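Side-chain contact in Cg9734-pa (Drosophila melanogaster, PDB 2BK9), which binds haem with its iron held by two axial histidines and probably carries oxygen, with a possible peroxidase activity: residues T29-R34 with K103-Q108. The protein carries 1 engineered substitution. Residues are numbered along the deposited sequence; the frame is centred on the assembly and turned at random.
Sequences TQFFNR and KESYNQ. With HEM (protoporphyrin IX containing Fe), chain B.
F31 carries this contact for helix 20-34, reaching with the rim of its ring against one turn of helix 103-120. Its CG stands anti to the backbone N (chi1 180°), which carries the ring toward helix 103-120. There CE1 of F31 lies 3.6 Å from the backbone O of S105 and 3.8 Å from CB of Q108, both near the ring plane, so the phenyl meets helix 103-120 edge-on. The side chains of F31 and Q108 cross at about a right angle, with ring and amide planes 72° apart. Further round the same rim, CZ of F31 sits 3.8 Å from OG of S105, in the ring plane, while the haem methyl CMC comes in obliquely, 3.7 Å from CZ of F31. The hydroxyl of S105 is itself close to the porphyrin, OG being 3.5 Å from the vinyl carbon CAC; its hydrogen bond is made with N38. This is the globin fold at its haem pocket: F31 on helix B (20-34) and S105 on helix G (103-120) line the pocket beside the pyrrole that bears this methyl and vinyl, near H61, one of the two axial histidines. With an alanine at F31 the ring is gone, which is likely to leave a gap between the two helices and the haem methyl and S105 hydroxyl without their aromatic neighbour. While F31 and S105 are buried against the haem, Q108 is partly exposed, and its amide beyond CB is turned to N38, whose ND2 is hydrogen-bonded to OE1. R34 is exposed and stays with its own helix: NE of R34 donates to OE1 of Q30 over 2.9 Å, nearly straight at 172°, meeting a lone pair in the carbonyl plane. The NE2 end of the Q30 amide is hydrogen-bonded to D115, farther along helix 103-120.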
loop_
_atom_site.group_PDB
_atom_site.type_symbol
_atom_site.label_atom_id
_atom_site.label_comp_id
_atom_site.label_asym_id
_atom_site.label_seq_id
_atom_site.Cartn_x
_atom_site.Cartn_y
_atom_site.Cartn_z
ATOM N N THR A 29 7.708 2.411 -8.412
ATOM C CA THR A 29 8.010 2.845 -9.768
ATOM C C THR A 29 6.737 2.972 -10.613
ATOM O O THR A 29 6.623 3.919 -11.383
ATOM C CB THR A 29 9.034 1.989 -10.506
ATOM O OG1 THR A 29 8.560 0.649 -10.626
ATOM C CG2 THR A 29 10.399 2.032 -9.856
ATOM N N GLN A 30 5.790 2.045 -10.463
ATOM C CA GLN A 30 4.578 2.122 -11.260
ATOM C C GLN A 30 3.756 3.352 -10.867
ATOM O O GLN A 30 3.188 4.031 -11.712
ATOM C CB GLN A 30 3.746 0.820 -11.142
ATOM C CG GLN A 30 2.438 0.903 -11.936
ATOM C CD GLN A 30 1.470 -0.272 -11.904
ATOM O OE1 GLN A 30 0.350 -0.155 -12.440
ATOM N NE2 GLN A 30 1.855 -1.412 -11.361
ATOM N N PHE A 31 3.685 3.597 -9.568
ATOM C CA PHE A 31 3.003 4.780 -9.066
ATOM C C PHE A 31 3.559 6.048 -9.729
ATOM O O PHE A 31 2.808 6.872 -10.225
ATOM C CB PHE A 31 3.168 4.777 -7.571
ATOM C CG PHE A 31 2.545 5.922 -6.826
ATOM C CD1 PHE A 31 1.183 6.210 -6.900
ATOM C CD2 PHE A 31 3.315 6.660 -5.964
ATOM C CE1 PHE A 31 0.623 7.201 -6.138
ATOM C CE2 PHE A 31 2.745 7.640 -5.177
ATOM C CZ PHE A 31 1.390 7.906 -5.276
ATOM N N PHE A 32 4.873 6.180 -9.712
ATOM C CA PHE A 32 5.476 7.394 -10.256
ATOM C C PHE A 32 5.462 7.439 -11.785
ATOM O O PHE A 32 5.410 8.514 -12.359
ATOM C CB PHE A 32 6.896 7.584 -9.746
ATOM C CG PHE A 32 7.001 7.762 -8.279
ATOM C CD1 PHE A 32 6.215 8.689 -7.598
ATOM C CD2 PHE A 32 7.921 7.025 -7.542
ATOM C CE1 PHE A 32 6.355 8.823 -6.248
ATOM C CE2 PHE A 32 8.056 7.197 -6.186
ATOM C CZ PHE A 32 7.304 8.110 -5.555
ATOM N N ASN A 33 5.524 6.278 -12.428
ATOM C CA ASN A 33 5.439 6.247 -13.886
ATOM C C ASN A 33 4.091 6.691 -14.378
ATOM O O ASN A 33 3.980 7.497 -15.307
ATOM C CB ASN A 33 5.740 4.803 -14.337
ATOM C CG ASN A 33 5.929 4.665 -15.788
ATOM O OD1 ASN A 33 6.398 5.578 -16.457
ATOM N ND2 ASN A 33 5.560 3.505 -16.299
ATOM N N ARG A 34 3.030 6.151 -13.769
ATOM C CA ARG A 34 1.649 6.518 -14.163
ATOM C C ARG A 34 1.261 7.903 -13.658
ATOM O O ARG A 34 0.534 8.598 -14.332
ATOM C CB ARG A 34 0.669 5.483 -13.609
ATOM C CG ARG A 34 0.746 4.122 -14.234
ATOM C CD ARG A 34 -0.440 3.279 -13.791
ATOM N NE ARG A 34 -0.412 1.921 -14.250
ATOM C CZ ARG A 34 -0.615 1.546 -15.514
ATOM N NH1 ARG A 34 -1.032 2.387 -16.427
ATOM N NH2 ARG A 34 -0.486 0.250 -15.821
ATOM N N LYS A 103 -6.720 12.138 -1.423
ATOM C CA LYS A 103 -7.405 10.895 -1.661
ATOM C C LYS A 103 -7.170 10.373 -3.089
ATOM O O LYS A 103 -7.035 9.176 -3.274
ATOM C CB LYS A 103 -8.901 11.022 -1.347
ATOM C CG LYS A 103 -9.091 11.188 0.167
ATOM C CD LYS A 103 -10.535 11.206 0.609
ATOM C CE LYS A 103 -10.599 11.279 2.133
ATOM N NZ LYS A 103 -11.926 11.284 2.739
ATOM N N GLU A 104 -7.085 11.280 -4.071
ATOM C CA GLU A 104 -6.725 10.863 -5.398
ATOM C C GLU A 104 -5.360 10.172 -5.438
ATOM O O GLU A 104 -5.234 9.130 -6.076
ATOM C CB GLU A 104 -6.744 12.071 -6.359
ATOM C CG GLU A 104 -6.425 11.635 -7.778
ATOM C CD GLU A 104 -6.185 12.728 -8.758
ATOM O OE1 GLU A 104 -6.347 12.479 -9.975
ATOM O OE2 GLU A 104 -5.857 13.844 -8.320
ATOM N N SER A 105 -4.374 10.750 -4.757
ATOM C CA SER A 105 -3.065 10.132 -4.703
ATOM C C SER A 105 -3.115 8.746 -4.073
ATOM O O SER A 105 -2.537 7.794 -4.596
ATOM C CB SER A 105 -2.134 11.044 -3.919
ATOM O OG SER A 105 -0.851 10.537 -3.799
ATOM N N TYR A 106 -3.781 8.588 -2.934
ATOM C CA TYR A 106 -3.980 7.282 -2.362
ATOM C C TYR A 106 -4.666 6.329 -3.350
ATOM O O TYR A 106 -4.265 5.168 -3.476
ATOM C CB TYR A 106 -4.772 7.323 -1.076
ATOM C CG TYR A 106 -3.974 7.715 0.146
ATOM C CD1 TYR A 106 -3.029 6.867 0.695
ATOM C CD2 TYR A 106 -4.215 8.927 0.773
ATOM C CE1 TYR A 106 -2.338 7.174 1.832
ATOM C CE2 TYR A 106 -3.532 9.249 1.934
ATOM C CZ TYR A 106 -2.616 8.366 2.478
ATOM O OH TYR A 106 -1.959 8.649 3.634
ATOM N N ASN A 107 -5.703 6.783 -4.032
ATOM C CA ASN A 107 -6.423 5.928 -4.977
ATOM C C ASN A 107 -5.546 5.556 -6.170
ATOM O O ASN A 107 -5.639 4.435 -6.677
ATOM C CB ASN A 107 -7.733 6.570 -5.385
ATOM C CG ASN A 107 -8.776 6.460 -4.315
ATOM O OD1 ASN A 107 -8.808 5.492 -3.548
ATOM N ND2 ASN A 107 -9.649 7.478 -4.229
ATOM N N GLN A 108 -4.659 6.454 -6.594
ATOM C CA GLN A 108 -3.656 6.146 -7.593
ATOM C C GLN A 108 -2.778 4.973 -7.121
ATOM O O GLN A 108 -2.546 4.005 -7.847
ATOM C CB GLN A 108 -2.802 7.398 -7.885
ATOM C CG GLN A 108 -3.520 8.433 -8.702
ATOM C CD GLN A 108 -2.783 9.758 -8.753
ATOM O OE1 GLN A 108 -1.879 10.013 -7.962
ATOM N NE2 GLN A 108 -3.167 10.610 -9.684
HETATM C CHA HEM B . 6.391 8.811 4.378
HETATM C CHB HEM B . 3.941 4.677 4.536
HETATM C CHC HEM B . 1.499 6.101 0.701
HETATM C CHD HEM B . 4.231 9.986 0.269
HETATM C C1A HEM B . 5.882 7.605 4.780
HETATM C C2A HEM B . 6.190 6.941 6.048
HETATM C C3A HEM B . 5.495 5.783 6.121
HETATM C C4A HEM B . 4.778 5.695 4.882
HETATM C CMA HEM B . 5.427 4.700 7.215
HETATM C CAA HEM B . 7.144 7.524 7.097
HETATM C CBA HEM B . 6.463 8.640 7.888
HETATM C CGA HEM B . 7.512 9.230 8.792
HETATM O O1A HEM B . 8.349 10.054 8.318
HETATM O O2A HEM B . 7.511 8.889 9.987
HETATM C C1B HEM B . 3.085 4.667 3.460
HETATM C C2B HEM B . 2.090 3.656 3.234
HETATM C C3B HEM B . 1.400 4.062 2.151
HETATM C C4B HEM B . 1.909 5.334 1.737
HETATM C CMB HEM B . 1.927 2.416 4.067
HETATM C CAB HEM B . 0.215 3.433 1.526
HETATM C CBB HEM B . -0.026 2.137 1.463
HETATM C C1C HEM B . 2.000 7.276 0.238
HETATM C C2C HEM B . 1.514 8.052 -0.898
HETATM C C3C HEM B . 2.313 9.106 -1.063
HETATM C C4C HEM B . 3.295 9.048 -0.011
HETATM C CMC HEM B . 0.278 7.680 -1.716
HETATM C CAC HEM B . 2.164 10.139 -2.148
HETATM C CBC HEM B . 3.113 10.868 -2.696
HETATM C C1D HEM B . 5.078 10.016 1.327
HETATM C C2D HEM B . 5.955 11.066 1.628
HETATM C C3D HEM B . 6.616 10.724 2.840
HETATM C C4D HEM B . 6.053 9.456 3.221
HETATM C CMD HEM B . 6.199 12.302 0.781
HETATM C CAD HEM B . 7.649 11.560 3.547
HETATM C CBD HEM B . 9.018 11.353 2.979
HETATM C CGD HEM B . 10.074 12.185 3.635
HETATM O O1D HEM B . 11.224 12.211 3.136
HETATM O O2D HEM B . 9.779 12.833 4.674
HETATM N NA HEM B . 4.993 6.837 4.105
HETATM N NB HEM B . 2.968 5.703 2.526
HETATM N NC HEM B . 3.093 7.915 0.766
HETATM N ND HEM B . 5.136 9.051 2.308
HETATM FE FE HEM B . 4.085 7.367 2.425
#